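PDB 2QJX: protein BIM1 from Saccharomyces cerevisiae, which binds microtubules and their plus ends, the chain here being the calponin-homology domain of the longer EB1-family protein. Local coordinates for residues T13-W18 and W104-W109; T17-N20 and N26-K29; A38-M43 and N53-N58; T67-L72 and Q96-F101. All coordinates share one frame; numbering follows the deposited sequence.

Interaction 1 of 4, residues T13-W18 and W104-W109; sequences TELLTW and WLKKHW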
loop_
_atom_site.group_PDB
_atom_site.type_symbol
_atom_site.label_atom_id
_atom_site.label_comp_id
_atom_site.label_asym_id
_atom_site.label_seq_id
_atom_site.Cartn_x
_atom_site.Cartn_y
_atom_site.Cartn_z
ATOM N N THR A 13 5.383 13.728 -7.167
ATOM C CA THR A 13 4.128 14.434 -7.382
ATOM C C THR A 13 3.173 13.651 -8.274
ATOM O O THR A 13 1.968 13.616 -8.024
ATOM C CB THR A 13 4.375 15.818 -8.006
ATOM O OG1 THR A 13 5.281 16.557 -7.177
ATOM C CG2 THR A 13 3.068 16.587 -8.126
ATOM N N GLU A 14 3.719 13.021 -9.311
ATOM C CA GLU A 14 2.917 12.231 -10.240
ATOM C C GLU A 14 2.381 10.980 -9.546
ATOM O O GLU A 14 1.220 10.606 -9.728
ATOM C CB GLU A 14 3.763 11.813 -11.446
ATOM C CG GLU A 14 4.591 12.933 -12.049
ATOM C CD GLU A 14 5.439 12.464 -13.218
ATOM O OE1 GLU A 14 4.877 12.247 -14.313
ATOM O OE2 GLU A 14 6.665 12.301 -13.039
ATOM N N LEU A 15 3.234 10.331 -8.758
ATOM C CA LEU A 15 2.834 9.126 -8.042
ATOM C C LEU A 15 1.799 9.427 -6.974
ATOM O O LEU A 15 0.789 8.734 -6.872
ATOM C CB LEU A 15 4.037 8.455 -7.379
ATOM C CG LEU A 15 4.934 7.564 -8.234
ATOM C CD1 LEU A 15 6.032 6.979 -7.360
ATOM C CD2 LEU A 15 4.107 6.450 -8.867
ATOM N N LEU A 16 2.055 10.452 -6.166
ATOM C CA LEU A 16 1.124 10.811 -5.109
ATOM C C LEU A 16 -0.252 11.133 -5.666
ATOM O O LEU A 16 -1.262 10.705 -5.119
ATOM C CB LEU A 16 1.655 11.996 -4.290
ATOM C CG LEU A 16 2.681 11.631 -3.210
ATOM C CD1 LEU A 16 3.113 12.880 -2.456
ATOM C CD2 LEU A 16 2.070 10.621 -2.245
ATOM N N THR A 17 -0.292 11.884 -6.760
ATOM C CA THR A 17 -1.564 12.235 -7.370
ATOM C C THR A 17 -2.287 10.961 -7.805
ATOM O O THR A 17 -3.493 10.823 -7.605
ATOM C CB THR A 17 -1.353 13.175 -8.576
ATOM O OG1 THR A 17 -0.872 14.444 -8.103
ATOM C CG2 THR A 17 -2.657 13.382 -9.339
ATOM N N TRP A 18 -1.539 10.027 -8.385
ATOM C CA TRP A 18 -2.110 8.755 -8.829
ATOM C C TRP A 18 -2.671 7.990 -7.641
ATOM O O TRP A 18 -3.807 7.534 -7.672
ATOM C CB TRP A 18 -1.042 7.891 -9.504
ATOM C CG TRP A 18 -1.486 6.465 -9.746
ATOM C CD1 TRP A 18 -2.350 6.022 -10.711
ATOM C CD2 TRP A 18 -1.097 5.308 -8.995
ATOM N NE1 TRP A 18 -2.518 4.662 -10.608
ATOM C CE2 TRP A 18 -1.762 4.197 -9.564
ATOM C CE3 TRP A 18 -0.251 5.099 -7.896
ATOM C CZ2 TRP A 18 -1.603 2.894 -9.072
ATOM C CZ3 TRP A 18 -0.096 3.804 -7.407
ATOM C CH2 TRP A 18 -0.771 2.719 -7.999
ATOM N N TRP A 104 7.275 0.538 -8.007
ATOM C CA TRP A 104 7.072 -0.853 -8.402
ATOM C C TRP A 104 5.611 -1.268 -8.232
ATOM O O TRP A 104 5.052 -1.967 -9.081
ATOM C CB TRP A 104 7.945 -1.801 -7.580
ATOM C CG TRP A 104 7.686 -3.247 -7.923
ATOM C CD1 TRP A 104 8.255 -3.968 -8.936
ATOM C CD2 TRP A 104 6.737 -4.122 -7.294
ATOM N NE1 TRP A 104 7.721 -5.235 -8.977
ATOM C CE2 TRP A 104 6.786 -5.356 -7.982
ATOM C CE3 TRP A 104 5.850 -3.981 -6.218
ATOM C CZ2 TRP A 104 5.978 -6.446 -7.628
ATOM C CZ3 TRP A 104 5.044 -5.068 -5.867
ATOM C CH2 TRP A 104 5.117 -6.283 -6.572
ATOM N N LEU A 105 4.992 -0.851 -7.133
ATOM C CA LEU A 105 3.599 -1.205 -6.897
ATOM C C LEU A 105 2.702 -0.698 -8.015
ATOM O O LEU A 105 1.808 -1.414 -8.481
ATOM C CB LEU A 105 3.124 -0.647 -5.553
ATOM C CG LEU A 105 3.568 -1.461 -4.336
ATOM C CD1 LEU A 105 3.245 -0.705 -3.059
ATOM C CD2 LEU A 105 2.863 -2.806 -4.342
ATOM N N LYS A 106 2.931 0.533 -8.453
ATOM C CA LYS A 106 2.112 1.078 -9.524
ATOM C C LYS A 106 2.229 0.206 -10.770
ATOM O O LYS A 106 1.242 -0.028 -11.467
ATOM C CB LYS A 106 2.525 2.512 -9.863
ATOM C CG LYS A 106 1.646 3.107 -10.959
ATOM C CD LYS A 106 1.996 4.534 -11.298
ATOM C CE LYS A 106 1.011 5.077 -12.325
ATOM N NZ LYS A 106 1.326 6.468 -12.724
ATOM N N LYS A 107 3.435 -0.281 -11.043
ATOM C CA LYS A 107 3.663 -1.127 -12.213
ATOM C C LYS A 107 2.934 -2.449 -12.054
ATOM O O LYS A 107 2.358 -2.971 -13.014
ATOM C CB LYS A 107 5.162 -1.373 -12.409
ATOM C CG LYS A 107 5.923 -0.174 -12.984
ATOM C CD LYS A 107 5.482 1.115 -12.307
ATOM C CE LYS A 107 6.458 2.268 -12.504
ATOM N NZ LYS A 107 6.033 3.428 -11.670
ATOM N N HIS A 108 2.967 -2.987 -10.838
ATOM C CA HIS A 108 2.294 -4.245 -10.545
ATOM C C HIS A 108 0.787 -4.064 -10.749
ATOM O O HIS A 108 0.116 -4.928 -11.328
ATOM C CB HIS A 108 2.571 -4.668 -9.102
ATOM C CG HIS A 108 2.201 -6.089 -8.813
ATOM N ND1 HIS A 108 2.865 -7.158 -9.374
ATOM C CD2 HIS A 108 1.233 -6.616 -8.027
ATOM C CE1 HIS A 108 2.322 -8.284 -8.944
ATOM N NE2 HIS A 108 1.330 -7.982 -8.125
ATOM N N TRP A 109 0.263 -2.937 -10.270
ATOM C CA TRP A 109 -1.157 -2.612 -10.401
ATOM C C TRP A 109 -1.538 -2.504 -11.884
ATOM O O TRP A 109 -2.535 -3.076 -12.329
ATOM C CB TRP A 109 -1.449 -1.279 -9.697
ATOM C CG TRP A 109 -2.884 -0.862 -9.741
ATOM C CD1 TRP A 109 -3.883 -1.279 -8.916
ATOM C CD2 TRP A 109 -3.483 0.052 -10.669
ATOM N NE1 TRP A 109 -5.071 -0.680 -9.267
ATOM C CE2 TRP A 109 -4.853 0.141 -10.341
ATOM C CE3 TRP A 109 -2.994 0.805 -11.744
ATOM C CZ2 TRP A 109 -5.745 0.956 -11.051
ATOM C CZ3 TRP A 109 -3.879 1.618 -12.451
ATOM C CH2 TRP A 109 -5.239 1.686 -12.099
#
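The indole of Trp18 lies against the extended side chain of Lys106 with one face and turns its CZ2 edge to the face of the six-membered ring of Trp109. Lys106 CG sits 3.7 Å from the centroid of the six-membered ring of Trp18, nearly on the ring normal, a CH-pi contact. Fully extended from CG outward, the lysine runs along the same indole, and its NZ ends 4.4 Å from the centroid of the five-membered ring, a cation-pi pair 23° off the normal. Trp18 CZ2 meets Trp109 CE3 at 3.7 Å in this edge-to-face pair, the planes 70° apart. Beside the lysine, Leu15 CD2 touches Lys106 CD at 3.7 Å, where segments 13-18 and 104-109 run at 50° to each other. Replacing Trp18 by an alanine would probably leave the Lys106 ammonium without its aromatic partner and open a gap before the face of Trp109. The chemistry is mixed: methylenes and rings supply apolar packing, while the terminal charge rests over pi electrons at a partly exposed helix-helix seam.

Interaction 2 of 4, residues T17-N20 and N26-K29; sequences TWLN and NYKK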
loop_
_atom_site.group_PDB
_atom_site.type_symbol
_atom_site.label_atom_id
_atom_site.label_comp_id
_atom_site.label_asym_id
_atom_site.label_seq_id
_atom_site.Cartn_x
_atom_site.Cartn_y
_atom_site.Cartn_z
ATOM N N THR A 17 -0.292 11.884 -6.760
ATOM C CA THR A 17 -1.564 12.235 -7.370
ATOM C C THR A 17 -2.287 10.961 -7.805
ATOM O O THR A 17 -3.493 10.823 -7.605
ATOM C CB THR A 17 -1.353 13.175 -8.576
ATOM O OG1 THR A 17 -0.872 14.444 -8.103
ATOM C CG2 THR A 17 -2.657 13.382 -9.339
ATOM N N TRP A 18 -1.539 10.027 -8.385
ATOM C CA TRP A 18 -2.110 8.755 -8.829
ATOM C C TRP A 18 -2.671 7.990 -7.641
ATOM O O TRP A 18 -3.807 7.534 -7.672
ATOM C CB TRP A 18 -1.042 7.891 -9.504
ATOM C CG TRP A 18 -1.486 6.465 -9.746
ATOM C CD1 TRP A 18 -2.350 6.022 -10.711
ATOM C CD2 TRP A 18 -1.097 5.308 -8.995
ATOM N NE1 TRP A 18 -2.518 4.662 -10.608
ATOM C CE2 TRP A 18 -1.762 4.197 -9.564
ATOM C CE3 TRP A 18 -0.251 5.099 -7.896
ATOM C CZ2 TRP A 18 -1.603 2.894 -9.072
ATOM C CZ3 TRP A 18 -0.096 3.804 -7.407
ATOM C CH2 TRP A 18 -0.771 2.719 -7.999
ATOM N N LEU A 19 -1.859 7.849 -6.595
ATOM C CA LEU A 19 -2.266 7.124 -5.394
ATOM C C LEU A 19 -3.477 7.740 -4.705
ATOM O O LEU A 19 -4.398 7.031 -4.290
ATOM C CB LEU A 19 -1.100 7.066 -4.400
ATOM C CG LEU A 19 -1.351 6.295 -3.104
ATOM C CD1 LEU A 19 -1.539 4.824 -3.421
ATOM C CD2 LEU A 19 -0.171 6.493 -2.155
ATOM N N ASN A 20 -3.473 9.063 -4.567
ATOM C CA ASN A 20 -4.579 9.742 -3.909
ATOM C C ASN A 20 -5.895 9.536 -4.642
ATOM O O ASN A 20 -6.935 9.378 -4.011
ATOM C CB ASN A 20 -4.295 11.243 -3.765
ATOM C CG ASN A 20 -3.308 11.548 -2.650
ATOM O OD1 ASN A 20 -3.183 10.788 -1.686
ATOM N ND2 ASN A 20 -2.615 12.677 -2.767
ATOM N N ASN A 26 -5.358 11.495 0.890
ATOM C CA ASN A 26 -4.940 12.888 0.835
ATOM C C ASN A 26 -3.499 13.009 1.315
ATOM O O ASN A 26 -3.176 13.857 2.153
ATOM C CB ASN A 26 -5.870 13.749 1.699
ATOM C CG ASN A 26 -5.644 15.232 1.499
ATOM O OD1 ASN A 26 -5.328 15.677 0.396
ATOM N ND2 ASN A 26 -5.820 16.011 2.564
ATOM N N TYR A 27 -2.632 12.147 0.787
ATOM C CA TYR A 27 -1.220 12.168 1.162
ATOM C C TYR A 27 -0.532 13.377 0.534
ATOM O O TYR A 27 -0.852 13.767 -0.588
ATOM C CB TYR A 27 -0.522 10.887 0.688
ATOM C CG TYR A 27 -0.792 9.638 1.516
ATOM C CD1 TYR A 27 -1.832 9.588 2.450
ATOM C CD2 TYR A 27 -0.018 8.494 1.336
ATOM C CE1 TYR A 27 -2.094 8.417 3.185
ATOM C CE2 TYR A 27 -0.270 7.322 2.061
ATOM C CZ TYR A 27 -1.305 7.292 2.979
ATOM O OH TYR A 27 -1.542 6.127 3.677
ATOM N N LYS A 28 0.418 13.968 1.255
ATOM C CA LYS A 28 1.143 15.128 0.740
ATOM C C LYS A 28 2.594 14.774 0.435
ATOM O O LYS A 28 3.252 15.433 -0.373
ATOM C CB LYS A 28 1.106 16.276 1.756
ATOM C CG LYS A 28 -0.286 16.744 2.134
ATOM C CD LYS A 28 -1.085 17.182 0.924
ATOM C CE LYS A 28 -2.453 17.703 1.331
ATOM N NZ LYS A 28 -3.313 17.984 0.152
ATOM N N LYS A 29 3.091 13.729 1.083
ATOM C CA LYS A 29 4.471 13.301 0.896
ATOM C C LYS A 29 4.591 11.796 0.737
ATOM O O LYS A 29 3.843 11.037 1.347
ATOM C CB LYS A 29 5.323 13.734 2.092
ATOM C CG LYS A 29 5.338 15.230 2.333
ATOM C CD LYS A 29 6.255 15.593 3.500
ATOM C CE LYS A 29 5.764 14.987 4.806
ATOM N NZ LYS A 29 6.581 15.445 5.973
#
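Asn20 holds the backbone of Tyr27 by two hydrogen bonds, one from each end of its carboxamide. Tyr27 N donates to Asn20 OD1 at 2.9 Å, approaching from outside the carbonyl plane with an N-H...O angle of 153°. The return bond, Asn20 ND2 to Tyr27 O at 3.0 Å, is straighter at 170° and lies close to the amide plane of Asn20, on a lone pair of the Tyr27 carbonyl. Beside this pair, Leu19 CD2 rests 4.0 Å from Tyr27 CD2, an apolar contact reached obliquely to the ring. With CG of Asn20 anti to its carbonyl carbon and beside the backbone N (chi1 -76°), the amide reaches the backbone of Tyr27.

Farther out, Leu19 also packs on Ile42 of helix 37-47, and Tyr27 lies against Ala38 of that helix and Cys33 of the loop. Just beyond Tyr27, Glu32 OE2 accepts from the backbone N of both Lys28 and Lys29. A leucine in place of Asn20 would probably leave Tyr27 N and O without these partners and let the loop after helix 12-23 shift. Because the amide both donates to and accepts from the same residue, it pins the loop backbone to helix 12-23, while Leu19 and Tyr27 add an apolar contact beside the polar pair.

Interaction 3 of 4, residues A38-M43 and N53-N58; sequences AYCQIM and NRVKFN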
loop_
_atom_site.group_PDB
_atom_site.type_symbol
_atom_site.label_atom_id
_atom_site.label_comp_id
_atom_site.label_asym_id
_atom_site.label_seq_id
_atom_site.Cartn_x
_atom_site.Cartn_y
_atom_site.Cartn_z
ATOM N N ALA A 38 -1.301 2.054 2.801
ATOM C CA ALA A 38 -1.613 2.244 1.386
ATOM C C ALA A 38 -1.113 1.070 0.546
ATOM O O ALA A 38 -1.800 0.626 -0.374
ATOM C CB ALA A 38 -1.001 3.555 0.880
ATOM N N TYR A 39 0.083 0.572 0.855
ATOM C CA TYR A 39 0.643 -0.560 0.116
ATOM C C TYR A 39 -0.310 -1.750 0.195
ATOM O O TYR A 39 -0.579 -2.417 -0.809
ATOM C CB TYR A 39 2.003 -0.957 0.699
ATOM C CG TYR A 39 3.076 0.103 0.568
ATOM C CD1 TYR A 39 4.169 0.119 1.434
ATOM C CD2 TYR A 39 3.000 1.091 -0.415
ATOM C CE1 TYR A 39 5.157 1.095 1.330
ATOM C CE2 TYR A 39 3.986 2.070 -0.533
ATOM C CZ TYR A 39 5.059 2.068 0.345
ATOM O OH TYR A 39 6.026 3.045 0.246
ATOM N N CYS A 40 -0.810 -2.019 1.397
ATOM C CA CYS A 40 -1.741 -3.121 1.595
ATOM C C CYS A 40 -2.975 -2.944 0.728
ATOM O O CYS A 40 -3.408 -3.885 0.068
ATOM C CB CYS A 40 -2.197 -3.203 3.056
ATOM S SG CYS A 40 -0.995 -3.927 4.182
ATOM N N GLN A 41 -3.555 -1.747 0.739
ATOM C CA GLN A 41 -4.761 -1.536 -0.048
ATOM C C GLN A 41 -4.537 -1.546 -1.550
ATOM O O GLN A 41 -5.453 -1.867 -2.305
ATOM C CB GLN A 41 -5.495 -0.258 0.365
ATOM C CG GLN A 41 -6.824 -0.123 -0.379
ATOM C CD GLN A 41 -7.844 0.714 0.344
ATOM O OE1 GLN A 41 -7.512 1.728 0.957
ATOM N NE2 GLN A 41 -9.106 0.307 0.259
ATOM N N ILE A 42 -3.340 -1.189 -2.004
ATOM C CA ILE A 42 -3.091 -1.253 -3.439
ATOM C C ILE A 42 -3.186 -2.735 -3.799
ATOM O O ILE A 42 -3.788 -3.110 -4.809
ATOM C CB ILE A 42 -1.692 -0.733 -3.818
ATOM C CG1 ILE A 42 -1.640 0.784 -3.635
ATOM C CG2 ILE A 42 -1.378 -1.086 -5.269
ATOM C CD1 ILE A 42 -0.309 1.392 -4.007
HETATM N N MSE A 43 -2.600 -3.582 -2.960
HETATM C CA MSE A 43 -2.656 -5.017 -3.211
HETATM C C MSE A 43 -4.098 -5.519 -3.103
HETATM O O MSE A 43 -4.489 -6.453 -3.807
HETATM C CB MSE A 43 -1.752 -5.768 -2.232
HETATM C CG MSE A 43 -0.261 -5.482 -2.426
HETATM SE SE MSE A 43 0.429 -5.961 -4.185
HETATM C CE MSE A 43 0.900 -7.801 -3.835
ATOM N N ASN A 53 -9.850 -5.069 7.450
ATOM C CA ASN A 53 -10.298 -4.666 8.778
ATOM C C ASN A 53 -9.147 -4.656 9.774
ATOM O O ASN A 53 -9.195 -3.958 10.786
ATOM C CB ASN A 53 -11.365 -5.622 9.323
ATOM C CG ASN A 53 -12.622 -5.650 8.491
ATOM O OD1 ASN A 53 -12.903 -4.735 7.719
ATOM N ND2 ASN A 53 -13.410 -6.704 8.664
ATOM N N ARG A 54 -8.109 -5.436 9.487
ATOM C CA ARG A 54 -6.978 -5.542 10.402
ATOM C C ARG A 54 -5.786 -4.666 10.035
ATOM O O ARG A 54 -4.800 -4.580 10.779
ATOM C CB ARG A 54 -6.582 -7.019 10.528
ATOM C CG ARG A 54 -7.647 -7.841 11.261
ATOM C CD ARG A 54 -7.432 -9.338 11.100
ATOM N NE ARG A 54 -8.371 -9.910 10.139
ATOM C CZ ARG A 54 -8.119 -10.985 9.395
ATOM N NH1 ARG A 54 -6.955 -11.609 9.501
ATOM N NH2 ARG A 54 -9.027 -11.429 8.536
ATOM N N VAL A 55 -5.888 -4.011 8.887
ATOM C CA VAL A 55 -4.850 -3.097 8.441
ATOM C C VAL A 55 -5.086 -1.811 9.223
ATOM O O VAL A 55 -6.210 -1.308 9.261
ATOM C CB VAL A 55 -4.978 -2.800 6.930
ATOM C CG1 VAL A 55 -4.015 -1.681 6.526
ATOM C CG2 VAL A 55 -4.691 -4.061 6.132
ATOM N N LYS A 56 -4.048 -1.302 9.877
ATOM C CA LYS A 56 -4.164 -0.063 10.638
ATOM C C LYS A 56 -3.988 1.043 9.614
ATOM O O LYS A 56 -2.884 1.555 9.400
ATOM C CB LYS A 56 -3.073 0.013 11.709
ATOM C CG LYS A 56 -3.101 -1.154 12.691
ATOM C CD LYS A 56 -4.448 -1.250 13.391
ATOM C CE LYS A 56 -4.587 -2.538 14.182
ATOM N NZ LYS A 56 -5.973 -2.715 14.705
ATOM N N PHE A 57 -5.096 1.404 8.976
ATOM C CA PHE A 57 -5.064 2.399 7.925
ATOM C C PHE A 57 -4.614 3.788 8.325
ATOM O O PHE A 57 -3.846 4.424 7.603
ATOM C CB PHE A 57 -6.423 2.484 7.231
ATOM C CG PHE A 57 -6.313 2.834 5.790
ATOM C CD1 PHE A 57 -5.886 1.882 4.869
ATOM C CD2 PHE A 57 -6.530 4.137 5.362
ATOM C CE1 PHE A 57 -5.666 2.219 3.546
ATOM C CE2 PHE A 57 -6.312 4.490 4.033
ATOM C CZ PHE A 57 -5.878 3.527 3.122
ATOM N N ASN A 58 -5.090 4.264 9.469
ATOM C CA ASN A 58 -4.722 5.585 9.946
ATOM C C ASN A 58 -3.837 5.455 11.183
ATOM O O ASN A 58 -4.141 5.999 12.238
ATOM C CB ASN A 58 -5.990 6.386 10.255
ATOM C CG ASN A 58 -6.841 6.613 9.018
ATOM O OD1 ASN A 58 -6.447 7.343 8.108
ATOM N ND2 ASN A 58 -8.007 5.972 8.970
#
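The loop between helix 37-47 and helix 62-78 of the calponin-homology domain folds back along the first of these helices; Val55 points at the helix, and Phe57 reaches it with the end of its ring. Phe57 meets Gln41: OE1 of the amide stands 3.2 Å from Phe57 CE1 and 3.3 Å from Phe57 CZ, and the amide plane is turned 80° from that of the ring. The aliphatic part of the glutamine joins in, with Gln41 CB at 4.0 Å from Phe57 CE1. CG lies anti to the backbone N of Gln41 (chi1 -175°) and the chain stays extended beyond it, which brings the amide oxygen to the CE1 and CZ atoms of Phe57. One residue earlier on the helix, Cys40 CB lies 4.1 Å from Val55 CG2, and Cys40 SG is 4.2 Å from the same methyl. Between Val55 and Phe57, Lys56 forms the centre of an inverse gamma turn.

The polar end of Gln41 is held from outside these segments. Its OE1 accepts from Arg124 NH1, and its NE2 bonds Tyr118 OH and Pro120 O, while Val55 O accepts from Arg127 NH1. What results is a buried amide whose oxygen and nitrogen both have hydrogen-bond partners, so that the glutamine can lie beside an aromatic ring while Cys40 CB and Val55 CG2 make an apolar contact alongside.

Interaction 4 of 4, residues T67-L72 and Q96-F101; sequences TNYKIL and QDNLEF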
loop_
_atom_site.group_PDB
_atom_site.type_symbol
_atom_site.label_atom_id
_atom_site.label_comp_id
_atom_site.label_asym_id
_atom_site.label_seq_id
_atom_site.Cartn_x
_atom_site.Cartn_y
_atom_site.Cartn_z
ATOM N N THR A 67 2.459 -4.303 11.773
ATOM C CA THR A 67 1.333 -5.184 11.481
ATOM C C THR A 67 0.943 -5.055 10.015
ATOM O O THR A 67 0.632 -6.049 9.354
ATOM C CB THR A 67 0.111 -4.835 12.357
ATOM O OG1 THR A 67 0.358 -5.253 13.703
ATOM C CG2 THR A 67 -1.147 -5.528 11.839
ATOM N N ASN A 68 0.959 -3.829 9.503
ATOM C CA ASN A 68 0.608 -3.615 8.106
ATOM C C ASN A 68 1.596 -4.330 7.206
ATOM O O ASN A 68 1.212 -4.966 6.226
ATOM C CB ASN A 68 0.589 -2.123 7.774
ATOM C CG ASN A 68 -0.487 -1.380 8.531
ATOM O OD1 ASN A 68 -1.454 -1.984 8.998
ATOM N ND2 ASN A 68 -0.340 -0.065 8.641
ATOM N N TYR A 69 2.875 -4.242 7.543
ATOM C CA TYR A 69 3.887 -4.900 6.735
ATOM C C TYR A 69 3.817 -6.424 6.808
ATOM O O TYR A 69 4.117 -7.109 5.832
ATOM C CB TYR A 69 5.279 -4.389 7.113
ATOM C CG TYR A 69 5.564 -3.039 6.507
ATOM C CD1 TYR A 69 5.576 -1.881 7.288
ATOM C CD2 TYR A 69 5.759 -2.910 5.134
ATOM C CE1 TYR A 69 5.769 -0.630 6.707
ATOM C CE2 TYR A 69 5.953 -1.666 4.546
ATOM C CZ TYR A 69 5.955 -0.532 5.335
ATOM O OH TYR A 69 6.127 0.695 4.740
ATOM N N LYS A 70 3.408 -6.969 7.945
ATOM C CA LYS A 70 3.296 -8.416 8.037
ATOM C C LYS A 70 2.115 -8.870 7.175
ATOM O O LYS A 70 2.152 -9.938 6.559
ATOM C CB LYS A 70 3.144 -8.842 9.500
ATOM C CG LYS A 70 4.457 -8.657 10.256
ATOM C CD LYS A 70 4.426 -9.160 11.689
ATOM C CE LYS A 70 5.816 -9.031 12.313
ATOM N NZ LYS A 70 5.836 -9.335 13.772
ATOM N N ILE A 71 1.081 -8.038 7.111
ATOM C CA ILE A 71 -0.087 -8.333 6.285
ATOM C C ILE A 71 0.336 -8.246 4.820
ATOM O O ILE A 71 -0.059 -9.082 4.006
ATOM C CB ILE A 71 -1.235 -7.326 6.554
ATOM C CG1 ILE A 71 -1.882 -7.629 7.909
ATOM C CG2 ILE A 71 -2.284 -7.401 5.433
ATOM C CD1 ILE A 71 -2.853 -6.544 8.408
ATOM N N LEU A 72 1.144 -7.238 4.488
ATOM C CA LEU A 72 1.623 -7.063 3.116
ATOM C C LEU A 72 2.516 -8.237 2.725
ATOM O O LEU A 72 2.392 -8.797 1.632
ATOM C CB LEU A 72 2.417 -5.755 2.984
ATOM C CG LEU A 72 2.866 -5.374 1.571
ATOM C CD1 LEU A 72 1.650 -4.985 0.750
ATOM C CD2 LEU A 72 3.854 -4.205 1.624
ATOM N N GLN A 96 13.304 7.986 -0.262
ATOM C CA GLN A 96 13.800 7.153 -1.354
ATOM C C GLN A 96 13.301 5.711 -1.394
ATOM O O GLN A 96 12.878 5.230 -2.449
ATOM C CB GLN A 96 15.333 7.167 -1.356
ATOM C CG GLN A 96 15.962 6.654 -2.637
ATOM C CD GLN A 96 15.447 7.377 -3.865
ATOM O OE1 GLN A 96 15.217 8.586 -3.836
ATOM N NE2 GLN A 96 15.278 6.642 -4.959
ATOM N N ASP A 97 13.346 5.022 -0.256
ATOM C CA ASP A 97 12.914 3.629 -0.192
ATOM C C ASP A 97 11.436 3.473 -0.549
ATOM O O ASP A 97 11.057 2.578 -1.305
ATOM C CB ASP A 97 13.166 3.072 1.209
ATOM C CG ASP A 97 14.618 3.213 1.639
ATOM O OD1 ASP A 97 15.449 2.368 1.252
ATOM O OD2 ASP A 97 14.929 4.182 2.360
ATOM N N ASN A 98 10.604 4.345 0.003
ATOM C CA ASN A 98 9.174 4.298 -0.266
ATOM C C ASN A 98 8.848 4.742 -1.679
ATOM O O ASN A 98 7.908 4.237 -2.293
ATOM C CB ASN A 98 8.437 5.139 0.767
ATOM C CG ASN A 98 8.350 4.438 2.100
ATOM O OD1 ASN A 98 7.594 3.481 2.250
ATOM N ND2 ASN A 98 9.138 4.893 3.072
ATOM N N LEU A 99 9.625 5.684 -2.200
ATOM C CA LEU A 99 9.418 6.144 -3.564
ATOM C C LEU A 99 9.585 4.948 -4.498
ATOM O O LEU A 99 8.743 4.689 -5.363
ATOM C CB LEU A 99 10.445 7.218 -3.937
ATOM C CG LEU A 99 10.376 7.648 -5.408
ATOM C CD1 LEU A 99 9.103 8.453 -5.648
ATOM C CD2 LEU A 99 11.596 8.475 -5.769
ATOM N N GLU A 100 10.679 4.218 -4.309
ATOM C CA GLU A 100 10.983 3.054 -5.137
ATOM C C GLU A 100 9.950 1.939 -5.021
ATOM O O GLU A 100 9.587 1.320 -6.019
ATOM C CB GLU A 100 12.369 2.502 -4.785
ATOM C CG GLU A 100 13.517 3.400 -5.226
ATOM C CD GLU A 100 14.877 2.868 -4.802
ATOM O OE1 GLU A 100 15.102 1.643 -4.910
ATOM O OE2 GLU A 100 15.726 3.679 -4.374
ATOM N N PHE A 101 9.475 1.679 -3.809
ATOM C CA PHE A 101 8.490 0.621 -3.621
ATOM C C PHE A 101 7.162 1.013 -4.267
ATOM O O PHE A 101 6.506 0.184 -4.902
ATOM C CB PHE A 101 8.296 0.334 -2.125
ATOM C CG PHE A 101 7.586 -0.959 -1.847
ATOM C CD1 PHE A 101 8.163 -2.174 -2.204
ATOM C CD2 PHE A 101 6.333 -0.964 -1.244
ATOM C CE1 PHE A 101 7.502 -3.379 -1.967
ATOM C CE2 PHE A 101 5.663 -2.162 -1.002
ATOM C CZ PHE A 101 6.252 -3.373 -1.365
#
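Leu72 and Phe101 each extend CG anti to the backbone N, with chi1 of -174° and -165°, and these torsions send the two side chains toward each other from opposite directions. Leu72 CD2 arrives 3.8 Å from Phe101 CE2 and 3.9 Å from Phe101 CZ, so that a single methyl branch makes the touch, set obliquely to the ring. One turn earlier on helix 62-78, the hydroxyl of Tyr69 comes near Asn98 of helix 95-112. There the approach is looser: Tyr69 OH stays 4.0 Å from Asn98 OD1, with the ring and amide planes 42° apart.

Both polar groups are satisfied elsewhere. Tyr69 OH bonds the backbone oxygen of Gly34, whereas Asn98 OD1 bonds the hydroxyl of Tyr39 and Asn98 ND2 reaches the backbone oxygens of Leu90 and Lys94. Tyr39 also meets the Phe101 ring edge-to-face, which places a residue of helix 37-47 against this helix pair. With the CA atoms of Leu72 and Phe101 12.3 Å apart, the backbones stay well separated and the side-chain ends bridge the distance. What remains between the segments is a buried apolar touch of leucine on phenylalanine, bordered by polar groups whose hydrogen bonds run to other parts of the fold.

How the interactions relate
All four contacts belong to one calponin-homology domain. Interactions 1 and 2 start from helix 12-23, their centres about 10 Å apart: Leu16 CD1 packs 3.3 Å from Lys28 O. Helix 37-47 ties the set together. Its Ile42 CD1 lies 3.7 Å from Leu19 CD1, joining interactions 2 and 3, while Leu105 of interaction 1 packs on Tyr39. Interactions 3 and 4, their centres about 11 Å apart, are linked by polar contacts: besides the bond of Tyr39 to Asn98, Lys56 N lies 2.8 Å from Asn68 OD1, a probable hydrogen bond. Helix 95-112 serves interactions 1 and 4, whereas interactions 2 and 4 do not touch, their nearest atoms being about 7 Å apart.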